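Local coordinates for inactive poly [ADP-ribose] polymerase RCD1 (PDB 5NGO), which is an Arabidopsis PARP-family protein classed as an inactive poly(ADP-ribose) polymerase and is bound by the downy mildew effector HaRxL106, which suppresses plant immunity, at residues L29-F34 with P176-R181; N118-M123 with R181-N186. All coordinates share one frame; numbering follows the deposited sequence.

How the contacts relate
Contact 1 and contact 2 lie side by side in one mixed sheet, their centres about 13 Å apart, with strand 174-182 common to both. In contact 1 that strand pairs with 28-33, the outermost strand at this edge of the sheet; in contact 2 its C-terminal end pairs with the start of strand 121-129. Along the chain the segments alternate: 29-34, 118-123, 176-181, then 181-186. Arg181 belongs to both contacts, Leu29 of contact 1 packs on Val120 of contact 2, and Val180 N probably hydrogen-bonds to Met123 O. The last strand is thus inserted between two earlier ones, so residues near the C-terminal end of this domain construct tie the edge strand to the rest.

Contact 1. Residues L29-F34 with P176-R181; sequences LDVGRF and PEFVVR
Strands 29-33 and 176-181 run antiparallel, their short axes 165° apart, with Gly32 and Val179 forming a hydrogen-bonded pair: Gly32 N reaches Val179 O at 2.8 Å, and Val179 N returns to Gly32 O. Leu29 and Asp30 both face Arg181 in a classic beta bulge: Arg181 N gives a straight bond to Asp30 O, while Arg181 O takes a short but bent bond from Leu29 N (2.8 Å), from above the carbonyl plane, and a weak one from Asp30 N. Arg33 has CG anti to its backbone N (chi1 -172°) and runs alongside Phe178, laying CG over one face of the ring and CD 4.0 Å from Phe178 CE2. A bend at chi3 (60°) then turns the guanidinium, and a water links Arg33 NH1 to Glu177 OE2, which also salt-bridges Arg127. Past the strand end, Phe34 turns toward 176-181, where its CZ meets Val179 CG2 at 3.7 Å and its CE2 meets Pro176 CB. Asp30 OD2 sits above the Arg181 guanidinium with no N-H aimed at it, so any attraction is probably electrostatic, short of a salt bridge. Helix 9-19 packs Val12 on Val31, Phe178 and Val180; helix 77-80 meets Phe34 and Pro176, while strand 121-129 flanks 176-181.

Contact 2. Residues N118-M123 with R181-N186; sequences NGVRYM and RFKLSN
Two backbone bonds join Arg121 and Phe182 as an antiparallel hydrogen-bonded pair: Arg121 N gives to Phe182 O at 2.8 Å, nearly along the C=O axis, and Phe182 N gives to Arg121 O at 3.0 Å from above the carbonyl plane. Beyond this pair a water takes over, donating to Gly119 O and accepting from Arg121 NE and Leu184 N, so it bridges residues 118-123 and 181-186 with three hydrogen bonds. Lys183, bent at chi3 (140°), passes its CG and CE by Gly119 O and ends in a weak bond from NZ to Asn118 O, 3.4 Å away. Phe182 holds CG between its backbone N and carbonyl carbon (chi1 69°), and its ring slides under Arg121: Arg121 CB stands 3.7 Å from the Phe182 ring centroid in a CH-pi contact, and Arg121 CD meets Phe182 CE2. On the other face of the sheet, Tyr122 and Arg181 run alongside each other, Tyr122 CE2 touching Arg181 CG at 3.6 Å, while Tyr122 OH bonds to Asp116. The aliphatic stem of Arg121 therefore lies on the Phe182 ring, and Leu184 CD1 lies over one face of its guanidinium, while NH1 makes weak bonds to Arg111 O and Cys113 O; the positive charge is probably stabilised by the water at NE and these carbonyls at NH1, with no acidic partner across these two segments.

Contact 1. Residues L29-F34 with P176-R181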
loop_
_atom_site.group_PDB
_atom_site.type_symbol
_atom_site.label_atom_id
_atom_site.label_comp_id
_atom_site.label_asym_id
_atom_site.label_seq_id
_atom_site.Cartn_x
_atom_site.Cartn_y
_atom_site.Cartn_z
ATOM N N LEU A 29 5.395 14.358 11.384
ATOM C CA LEU A 29 4.505 15.349 11.967
ATOM C C LEU A 29 3.258 14.724 12.618
ATOM O O LEU A 29 2.782 15.224 13.631
ATOM C CB LEU A 29 4.060 16.354 10.912
ATOM C CG LEU A 29 5.129 17.074 10.110
ATOM C CD1 LEU A 29 4.462 18.259 9.380
ATOM C CD2 LEU A 29 6.268 17.595 10.952
ATOM N N ASP A 30 2.738 13.644 12.041
ATOM C CA ASP A 30 1.482 13.067 12.485
ATOM C C ASP A 30 1.259 11.661 11.967
ATOM O O ASP A 30 1.734 11.314 10.894
ATOM C CB ASP A 30 0.299 13.979 12.029
ATOM C CG ASP A 30 -1.000 13.697 12.806
ATOM O OD1 ASP A 30 -0.970 13.249 13.983
ATOM O OD2 ASP A 30 -2.065 13.956 12.232
ATOM N N VAL A 31 0.558 10.852 12.754
ATOM C CA VAL A 31 0.086 9.548 12.318
ATOM C C VAL A 31 -1.401 9.533 12.636
ATOM O O VAL A 31 -1.796 9.703 13.800
ATOM C CB VAL A 31 0.803 8.398 13.041
ATOM C CG1 VAL A 31 0.227 7.059 12.613
ATOM C CG2 VAL A 31 2.281 8.445 12.741
ATOM N N GLY A 32 -2.208 9.322 11.596
ATOM C CA GLY A 32 -3.647 9.301 11.735
ATOM C C GLY A 32 -4.208 7.989 11.298
ATOM O O GLY A 32 -3.581 7.272 10.568
ATOM N N ARG A 33 -5.449 7.732 11.696
ATOM C CA ARG A 33 -6.193 6.522 11.313
ATOM C C ARG A 33 -7.571 6.913 10.840
ATOM O O ARG A 33 -8.167 7.730 11.485
ATOM C CB ARG A 33 -6.257 5.554 12.462
ATOM C CG ARG A 33 -6.844 4.183 12.117
ATOM C CD ARG A 33 -6.848 3.186 13.290
ATOM N NE ARG A 33 -7.635 3.732 14.394
ATOM C CZ ARG A 33 -8.970 3.663 14.544
ATOM N NH1 ARG A 33 -9.753 3.014 13.661
ATOM N NH2 ARG A 33 -9.535 4.250 15.597
ATOM N N PHE A 34 -8.004 6.399 9.684
ATOM C CA PHE A 34 -9.320 6.697 9.151
ATOM C C PHE A 34 -10.421 6.097 10.005
ATOM O O PHE A 34 -10.366 4.920 10.269
ATOM C CB PHE A 34 -9.508 5.997 7.813
ATOM C CG PHE A 34 -8.596 6.484 6.714
ATOM C CD1 PHE A 34 -8.895 7.657 6.028
ATOM C CD2 PHE A 34 -7.467 5.765 6.335
ATOM C CE1 PHE A 34 -8.081 8.105 4.987
ATOM C CE2 PHE A 34 -6.640 6.215 5.317
ATOM C CZ PHE A 34 -6.944 7.394 4.643
ATOM N N PRO A 176 -6.693 0.911 3.040
ATOM C CA PRO A 176 -5.935 2.043 3.574
ATOM C C PRO A 176 -6.295 2.330 4.991
ATOM O O PRO A 176 -7.437 2.567 5.258
ATOM C CB PRO A 176 -6.332 3.220 2.662
ATOM C CG PRO A 176 -7.250 2.681 1.647
ATOM C CD PRO A 176 -7.719 1.344 2.080
ATOM N N GLU A 177 -5.338 2.285 5.896
ATOM C CA GLU A 177 -5.652 2.354 7.312
ATOM C C GLU A 177 -5.089 3.554 8.029
ATOM O O GLU A 177 -5.764 4.144 8.857
ATOM C CB GLU A 177 -5.176 1.073 8.010
ATOM C CG GLU A 177 -5.775 0.906 9.398
ATOM C CD GLU A 177 -5.536 -0.392 10.025
ATOM O OE1 GLU A 177 -4.665 -1.146 9.552
ATOM O OE2 GLU A 177 -6.208 -0.679 11.038
ATOM N N PHE A 178 -3.839 3.904 7.744
ATOM C CA PHE A 178 -3.123 4.957 8.462
ATOM C C PHE A 178 -2.510 5.957 7.483
ATOM O O PHE A 178 -2.091 5.566 6.409
ATOM C CB PHE A 178 -2.015 4.388 9.298
ATOM C CG PHE A 178 -2.453 3.475 10.418
ATOM C CD1 PHE A 178 -2.599 2.128 10.206
ATOM C CD2 PHE A 178 -2.549 3.958 11.710
ATOM C CE1 PHE A 178 -2.971 1.275 11.271
ATOM C CE2 PHE A 178 -2.899 3.147 12.761
ATOM C CZ PHE A 178 -3.097 1.783 12.571
ATOM N N VAL A 179 -2.503 7.232 7.860
ATOM C CA VAL A 179 -1.809 8.274 7.123
ATOM C C VAL A 179 -0.654 8.799 7.966
ATOM O O VAL A 179 -0.854 9.199 9.122
ATOM C CB VAL A 179 -2.726 9.465 6.775
ATOM C CG1 VAL A 179 -1.962 10.511 5.987
ATOM C CG2 VAL A 179 -3.926 8.984 5.962
ATOM N N VAL A 180 0.546 8.812 7.382
ATOM C CA VAL A 180 1.731 9.352 8.029
ATOM C C VAL A 180 2.085 10.647 7.316
ATOM O O VAL A 180 2.327 10.633 6.104
ATOM C CB VAL A 180 2.919 8.359 7.941
ATOM C CG1 VAL A 180 4.188 8.993 8.518
ATOM C CG2 VAL A 180 2.596 7.078 8.691
ATOM N N ARG A 181 2.092 11.751 8.070
ATOM C CA ARG A 181 2.516 13.053 7.568
ATOM C C ARG A 181 3.970 13.275 7.933
ATOM O O ARG A 181 4.343 13.125 9.093
ATOM C CB ARG A 181 1.677 14.169 8.185
ATOM C CG ARG A 181 0.226 14.117 7.779
ATOM C CD ARG A 181 -0.591 15.238 8.397
ATOM N NE ARG A 181 -2.007 14.981 8.148
ATOM C CZ ARG A 181 -2.997 15.822 8.389
ATOM N NH1 ARG A 181 -2.764 17.050 8.837
ATOM N NH2 ARG A 181 -4.243 15.440 8.125
HETATM O O HOH W 1 -8.693 0.581 11.702
#

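Contact 2. Residues N118-M123 with R181-N186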
loop_
_atom_site.group_PDB
_atom_site.type_symbol
_atom_site.label_atom_id
_atom_site.label_comp_id
_atom_site.label_asym_id
_atom_site.label_seq_id
_atom_site.Cartn_x
_atom_site.Cartn_y
_atom_site.Cartn_z
ATOM N N ASN A 118 2.720 23.432 2.213
ATOM C CA ASN A 118 3.532 23.640 3.422
ATOM C C ASN A 118 4.804 22.778 3.528
ATOM O O ASN A 118 5.471 22.782 4.583
ATOM C CB ASN A 118 2.653 23.405 4.662
ATOM C CG ASN A 118 1.449 24.343 4.711
ATOM O OD1 ASN A 118 1.589 25.561 4.706
ATOM N ND2 ASN A 118 0.262 23.785 4.758
ATOM N N GLY A 119 5.147 22.037 2.476
ATOM C CA GLY A 119 6.300 21.129 2.526
ATOM C C GLY A 119 6.013 19.751 3.128
ATOM O O GLY A 119 6.939 18.986 3.339
ATOM N N VAL A 120 4.747 19.433 3.349
ATOM C CA VAL A 120 4.377 18.195 4.030
ATOM C C VAL A 120 4.055 17.134 2.977
ATOM O O VAL A 120 3.454 17.424 1.946
ATOM C CB VAL A 120 3.185 18.425 5.010
ATOM C CG1 VAL A 120 2.704 17.147 5.657
ATOM C CG2 VAL A 120 3.520 19.457 6.061
ATOM N N ARG A 121 4.457 15.908 3.281
ATOM C CA ARG A 121 4.245 14.739 2.437
ATOM C C ARG A 121 3.378 13.724 3.167
ATOM O O ARG A 121 3.278 13.763 4.394
ATOM C CB ARG A 121 5.591 14.107 2.099
ATOM C CG ARG A 121 6.499 14.984 1.269
ATOM C CD ARG A 121 7.884 14.360 1.201
ATOM N NE ARG A 121 8.847 15.230 0.529
ATOM C CZ ARG A 121 9.219 15.148 -0.749
ATOM N NH1 ARG A 121 8.723 14.217 -1.576
ATOM N NH2 ARG A 121 10.110 16.017 -1.205
ATOM N N TYR A 122 2.762 12.830 2.404
ATOM C CA TYR A 122 1.749 11.913 2.919
ATOM C C TYR A 122 1.945 10.524 2.360
ATOM O O TYR A 122 1.964 10.333 1.147
ATOM C CB TYR A 122 0.346 12.381 2.545
ATOM C CG TYR A 122 0.002 13.774 2.998
ATOM C CD1 TYR A 122 0.345 14.875 2.242
ATOM C CD2 TYR A 122 -0.668 13.986 4.209
ATOM C CE1 TYR A 122 0.029 16.163 2.661
ATOM C CE2 TYR A 122 -1.015 15.265 4.644
ATOM C CZ TYR A 122 -0.649 16.362 3.865
ATOM O OH TYR A 122 -0.966 17.645 4.250
ATOM N N MET A 123 2.062 9.550 3.252
ATOM C CA MET A 123 2.200 8.143 2.895
ATOM C C MET A 123 1.125 7.350 3.660
ATOM O O MET A 123 0.959 7.552 4.876
ATOM C CB MET A 123 3.586 7.676 3.329
ATOM C CG MET A 123 3.923 6.235 2.936
ATOM S SD MET A 123 4.849 6.066 1.438
ATOM C CE MET A 123 6.489 6.046 2.130
ATOM N N ARG A 181 2.092 11.751 8.070
ATOM C CA ARG A 181 2.516 13.053 7.568
ATOM C C ARG A 181 3.970 13.275 7.933
ATOM O O ARG A 181 4.343 13.125 9.093
ATOM C CB ARG A 181 1.677 14.169 8.185
ATOM C CG ARG A 181 0.226 14.117 7.779
ATOM C CD ARG A 181 -0.591 15.238 8.397
ATOM N NE ARG A 181 -2.007 14.981 8.148
ATOM C CZ ARG A 181 -2.997 15.822 8.389
ATOM N NH1 ARG A 181 -2.764 17.050 8.837
ATOM N NH2 ARG A 181 -4.243 15.440 8.125
ATOM N N PHE A 182 4.781 13.666 6.948
ATOM C CA PHE A 182 6.217 13.821 7.155
ATOM C C PHE A 182 6.874 14.879 6.248
ATOM O O PHE A 182 6.228 15.446 5.363
ATOM C CB PHE A 182 6.905 12.460 6.993
ATOM C CG PHE A 182 6.909 11.938 5.580
ATOM C CD1 PHE A 182 5.783 11.331 5.042
ATOM C CD2 PHE A 182 8.046 12.037 4.791
ATOM C CE1 PHE A 182 5.777 10.845 3.753
ATOM C CE2 PHE A 182 8.054 11.545 3.491
ATOM C CZ PHE A 182 6.910 10.946 2.972
ATOM N N LYS A 183 8.157 15.138 6.506
ATOM C CA LYS A 183 8.994 15.981 5.636
ATOM C C LYS A 183 10.332 15.318 5.307
ATOM O O LYS A 183 10.779 14.453 6.033
ATOM C CB LYS A 183 9.281 17.326 6.275
ATOM C CG LYS A 183 8.057 18.132 6.636
ATOM C CD LYS A 183 8.414 19.529 7.118
ATOM C CE LYS A 183 7.424 20.543 6.551
ATOM N NZ LYS A 183 7.521 21.881 7.175
ATOM N N LEU A 184 10.931 15.768 4.204
ATOM C CA LEU A 184 12.319 15.430 3.813
ATOM C C LEU A 184 13.118 16.700 3.505
ATOM O O LEU A 184 12.537 17.752 3.270
ATOM C CB LEU A 184 12.338 14.547 2.578
ATOM C CG LEU A 184 11.545 13.249 2.590
ATOM C CD1 LEU A 184 11.570 12.637 1.182
ATOM C CD2 LEU A 184 12.067 12.241 3.622
ATOM N N SER A 185 14.447 16.580 3.453
ATOM C CA SER A 185 15.363 17.690 3.112
ATOM C C SER A 185 15.595 17.912 1.591
ATOM O O SER A 185 14.746 17.531 0.754
ATOM C CB SER A 185 16.689 17.480 3.825
ATOM O OG SER A 185 17.377 16.356 3.312
ATOM N N ASN A 186 16.648 18.635 1.182
ATOM C CA ASN A 186 16.790 19.059 -0.236
ATOM C C ASN A 186 18.243 18.947 -0.724
ATOM O O ASN A 186 18.507 18.841 -1.929
ATOM C CB ASN A 186 16.273 20.508 -0.418
ATOM C CG ASN A 186 14.811 20.687 0.022
ATOM O OD1 ASN A 186 13.891 20.120 -0.577
ATOM N ND2 ASN A 186 14.598 21.491 1.070
HETATM O O HOH W 2 9.012 17.304 2.714
#